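Local coordinates for ABC transporter, solute-binding protein (Staphylococcus aureus, PDB 6LKL) that binds alpha-D-glucose 6-phosphate and probably serves as the extracellular solute-binding lipoprotein of an ABC transporter, at residues A[1-6]-A[51-56]. Numbering follows the deposited sequence.
Sequences NVLTVY and RGDVFM
Tyr6 swings back along the entry to strand 54-56: its CG stands anti to the carbonyl carbon (chi1 -51°), which carries the phenol to the residues just before that strand, where Tyr6 OH accepts the N-H of Gly52 at 2.7 Å. The same hydroxyl hydrogen-bonds Glu46. On the way, Tyr6 CE1 passes 3.6 Å from Gly52 CA, while Val54 O sits at the ring edge, near its plane. At the root of the side chain, Tyr6 CB rests over one face of the Phe55 ring, off toward the rim, 3.7 Å from Phe55 CD2; the two rings run nearly parallel but slide past each other with little overlap.

At the other end, Asp53 stands in for a backbone acceptor. Asp53 OD2 takes the Thr4 N-H almost straight, at 3.1 Å, through its anti lone pair, and a water lies within hydrogen-bonding distance of both Asp53 OD2 and Val2 O; OD1 turns to His227 and Asn223. Leu3 CD1 lies against Asp53 CB at 3.6 Å. Thr4 O receives both Asp53 N and Val54 N, and parallel pairing then continues from Val54 O to Tyr6 N and from Tyr6 O to Met56 N. Val5 CG1 meets Met56 CB on the side facing helix 230-237.

Phenol and carboxylate thus probably steady residues 51-53 ahead of regular strand pairing, helping to place Phe55 near sugar-phosphate-binding Thr36 and Gly58.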
ATOM      1  N   ASN A   1      -1.897 -29.910   8.631  1.00 34.78           N
ATOM      2  CA  ASN A   1      -0.757 -29.002   8.538  1.00 42.85           C
ATOM      3  C   ASN A   1      -1.205 -27.629   8.042  1.00 47.49           C
ATOM      4  O   ASN A   1      -1.516 -27.455   6.861  1.00 30.78           O
ATOM      5  CB  ASN A   1       0.311 -29.576   7.615  1.00 43.14           C
ATOM      6  CG  ASN A   1       1.704 -29.402   8.166  1.00 49.81           C
ATOM      7  OD1 ASN A   1       1.953 -29.649   9.348  1.00 49.93           O
ATOM      8  ND2 ASN A   1       2.624 -28.966   7.316  1.00 51.22           N
ATOM      9  N   VAL A   2      -1.233 -26.662   8.954  1.00 34.73           N
ATOM     10  CA  VAL A   2      -1.810 -25.349   8.683  1.00 36.46           C
ATOM     11  C   VAL A   2      -0.801 -24.447   7.984  1.00 28.69           C
ATOM     12  O   VAL A   2       0.369 -24.364   8.374  1.00 29.45           O
ATOM     13  CB  VAL A   2      -2.313 -24.723   9.998  1.00 30.98           C
ATOM     14  CG1 VAL A   2      -2.690 -23.262   9.810  1.00 32.16           C
ATOM     15  CG2 VAL A   2      -3.511 -25.505  10.514  1.00 34.10           C
ATOM     16  N   LEU A   3      -1.277 -23.744   6.956  1.00 27.56           N
ATOM     17  CA  LEU A   3      -0.487 -22.760   6.224  1.00 25.34           C
ATOM     18  C   LEU A   3      -0.761 -21.382   6.817  1.00 27.06           C
ATOM     19  O   LEU A   3      -1.901 -20.910   6.797  1.00 24.86           O
ATOM     20  CB  LEU A   3      -0.845 -22.802   4.736  1.00 28.20           C
ATOM     21  CG  LEU A   3      -0.327 -21.714   3.795  1.00 25.85           C
ATOM     22  CD1 LEU A   3       1.181 -21.732   3.690  1.00 31.25           C
ATOM     23  CD2 LEU A   3      -0.953 -21.891   2.421  1.00 30.37           C
ATOM     24  N   THR A   4       0.277 -20.741   7.345  1.00 24.95           N
ATOM     25  CA  THR A   4       0.123 -19.502   8.099  1.00 30.40           C
ATOM     26  C   THR A   4       0.511 -18.310   7.233  1.00 28.78           C
ATOM     27  O   THR A   4       1.594 -18.293   6.638  1.00 28.45           O
ATOM     28  CB  THR A   4       0.974 -19.539   9.370  1.00 28.98           C
ATOM     29  OG1 THR A   4       0.563 -20.643  10.186  1.00 33.18           O
ATOM     30  CG2 THR A   4       0.806 -18.255  10.165  1.00 34.18           C
ATOM     31  N   VAL A   5      -0.377 -17.319   7.169  1.00 28.06           N
ATOM     32  CA  VAL A   5      -0.207 -16.141   6.324  1.00 29.01           C
ATOM     33  C   VAL A   5      -0.235 -14.900   7.210  1.00 30.05           C
ATOM     34  O   VAL A   5      -1.210 -14.675   7.939  1.00 27.50           O
ATOM     35  CB  VAL A   5      -1.299 -16.066   5.243  1.00 23.32           C
ATOM     36  CG1 VAL A   5      -1.165 -14.799   4.418  1.00 24.60           C
ATOM     37  CG2 VAL A   5      -1.243 -17.287   4.339  1.00 26.13           C
ATOM     38  N   TYR A   6       0.831 -14.101   7.154  1.00 26.88           N
ATOM     39  CA  TYR A   6       0.796 -12.740   7.681  1.00 25.98           C
ATOM     40  C   TYR A   6       0.174 -11.820   6.639  1.00 27.77           C
ATOM     41  O   TYR A   6       0.552 -11.867   5.464  1.00 22.45           O
ATOM     42  CB  TYR A   6       2.196 -12.224   8.013  1.00 29.29           C
ATOM     43  CG  TYR A   6       3.068 -13.112   8.872  1.00 27.48           C
ATOM     44  CD1 TYR A   6       3.816 -14.135   8.310  1.00 26.91           C
ATOM     45  CD2 TYR A   6       3.180 -12.893  10.239  1.00 28.21           C
ATOM     46  CE1 TYR A   6       4.633 -14.932   9.087  1.00 27.27           C
ATOM     47  CE2 TYR A   6       3.992 -13.684  11.024  1.00 29.02           C
ATOM     48  CZ  TYR A   6       4.717 -14.703  10.444  1.00 33.06           C
ATOM     49  OH  TYR A   6       5.528 -15.494  11.225  1.00 28.19           O
ATOM     50  N   ARG A  51       7.592 -19.208  13.106  1.00 35.67           N
ATOM     51  CA  ARG A  51       7.215 -18.295  12.037  1.00 36.00           C
ATOM     52  C   ARG A  51       6.210 -18.935  11.087  1.00 30.14           C
ATOM     53  O   ARG A  51       6.246 -20.139  10.821  1.00 33.33           O
ATOM     54  CB  ARG A  51       8.444 -17.867  11.245  1.00 36.76           C
ATOM     55  CG  ARG A  51       9.250 -16.772  11.896  1.00 35.82           C
ATOM     56  CD  ARG A  51      10.466 -16.433  11.064  1.00 35.45           C
ATOM     57  NE  ARG A  51      11.314 -15.460  11.741  1.00 39.43           N
ATOM     58  CZ  ARG A  51      12.480 -15.029  11.277  1.00 35.56           C
ATOM     59  NH1 ARG A  51      12.951 -15.482  10.122  1.00 34.02           N
ATOM     60  NH2 ARG A  51      13.173 -14.139  11.972  1.00 40.77           N
ATOM     61  N   GLY A  52       5.314 -18.105  10.564  1.00 31.50           N
ATOM     62  CA  GLY A  52       4.439 -18.507   9.487  1.00 28.47           C
ATOM     63  C   GLY A  52       5.189 -18.619   8.170  1.00 28.14           C
ATOM     64  O   GLY A  52       6.414 -18.515   8.092  1.00 21.75           O
ATOM     65  N   ASP A  53       4.415 -18.809   7.104  1.00 25.60           N
ATOM     66  CA  ASP A  53       4.952 -19.236   5.817  1.00 28.70           C
ATOM     67  C   ASP A  53       4.971 -18.150   4.754  1.00 23.38           C
ATOM     68  O   ASP A  53       5.886 -18.128   3.931  1.00 24.71           O
ATOM     69  CB  ASP A  53       4.136 -20.421   5.291  1.00 29.54           C
ATOM     70  CG  ASP A  53       4.142 -21.595   6.244  1.00 31.60           C
ATOM     71  OD1 ASP A  53       5.191 -22.265   6.357  1.00 28.86           O
ATOM     72  OD2 ASP A  53       3.103 -21.837   6.894  1.00 32.15           O
ATOM     73  N   VAL A  54       3.983 -17.259   4.731  1.00 24.25           N
ATOM     74  CA  VAL A  54       3.827 -16.296   3.646  1.00 25.55           C
ATOM     75  C   VAL A  54       3.451 -14.947   4.238  1.00 23.68           C
ATOM     76  O   VAL A  54       2.637 -14.868   5.165  1.00 28.11           O
ATOM     77  CB  VAL A  54       2.761 -16.754   2.627  1.00 25.14           C
ATOM     78  CG1 VAL A  54       2.598 -15.728   1.508  1.00 23.52           C
ATOM     79  CG2 VAL A  54       3.114 -18.110   2.055  1.00 25.45           C
ATOM     80  N   PHE A  55       4.052 -13.885   3.705  1.00 23.99           N
ATOM     81  CA  PHE A  55       3.645 -12.514   3.997  1.00 21.07           C
ATOM     82  C   PHE A  55       2.900 -11.995   2.773  1.00 18.85           C
ATOM     83  O   PHE A  55       3.494 -11.832   1.701  1.00 25.41           O
ATOM     84  CB  PHE A  55       4.844 -11.630   4.332  1.00 25.21           C
ATOM     85  CG  PHE A  55       4.484 -10.415   5.139  1.00 25.38           C
ATOM     86  CD1 PHE A  55       3.677  -9.426   4.600  1.00 21.72           C
ATOM     87  CD2 PHE A  55       4.950 -10.260   6.433  1.00 23.71           C
ATOM     88  CE1 PHE A  55       3.337  -8.309   5.341  1.00 24.92           C
ATOM     89  CE2 PHE A  55       4.615  -9.140   7.177  1.00 21.28           C
ATOM     90  CZ  PHE A  55       3.810  -8.166   6.631  1.00 21.67           C
ATOM     91  N   MET A  56       1.607 -11.732   2.938  1.00 21.41           N
ATOM     92  CA  MET A  56       0.713 -11.390   1.837  1.00 24.17           C
ATOM     93  C   MET A  56       0.214  -9.963   2.027  1.00 23.85           C
ATOM     94  O   MET A  56      -0.557  -9.689   2.953  1.00 24.22           O
ATOM     95  CB  MET A  56      -0.458 -12.369   1.785  1.00 29.69           C
ATOM     96  CG  MET A  56      -1.512 -12.038   0.744  1.00 26.07           C
ATOM     97  SD  MET A  56      -3.000 -13.028   0.956  1.00 29.25           S
ATOM     98  CE  MET A  56      -4.049 -12.298  -0.297  1.00 38.83           C
TER
HETATM   99  O   HOH W   1       2.926 -24.030   8.274  1.00 34.12           O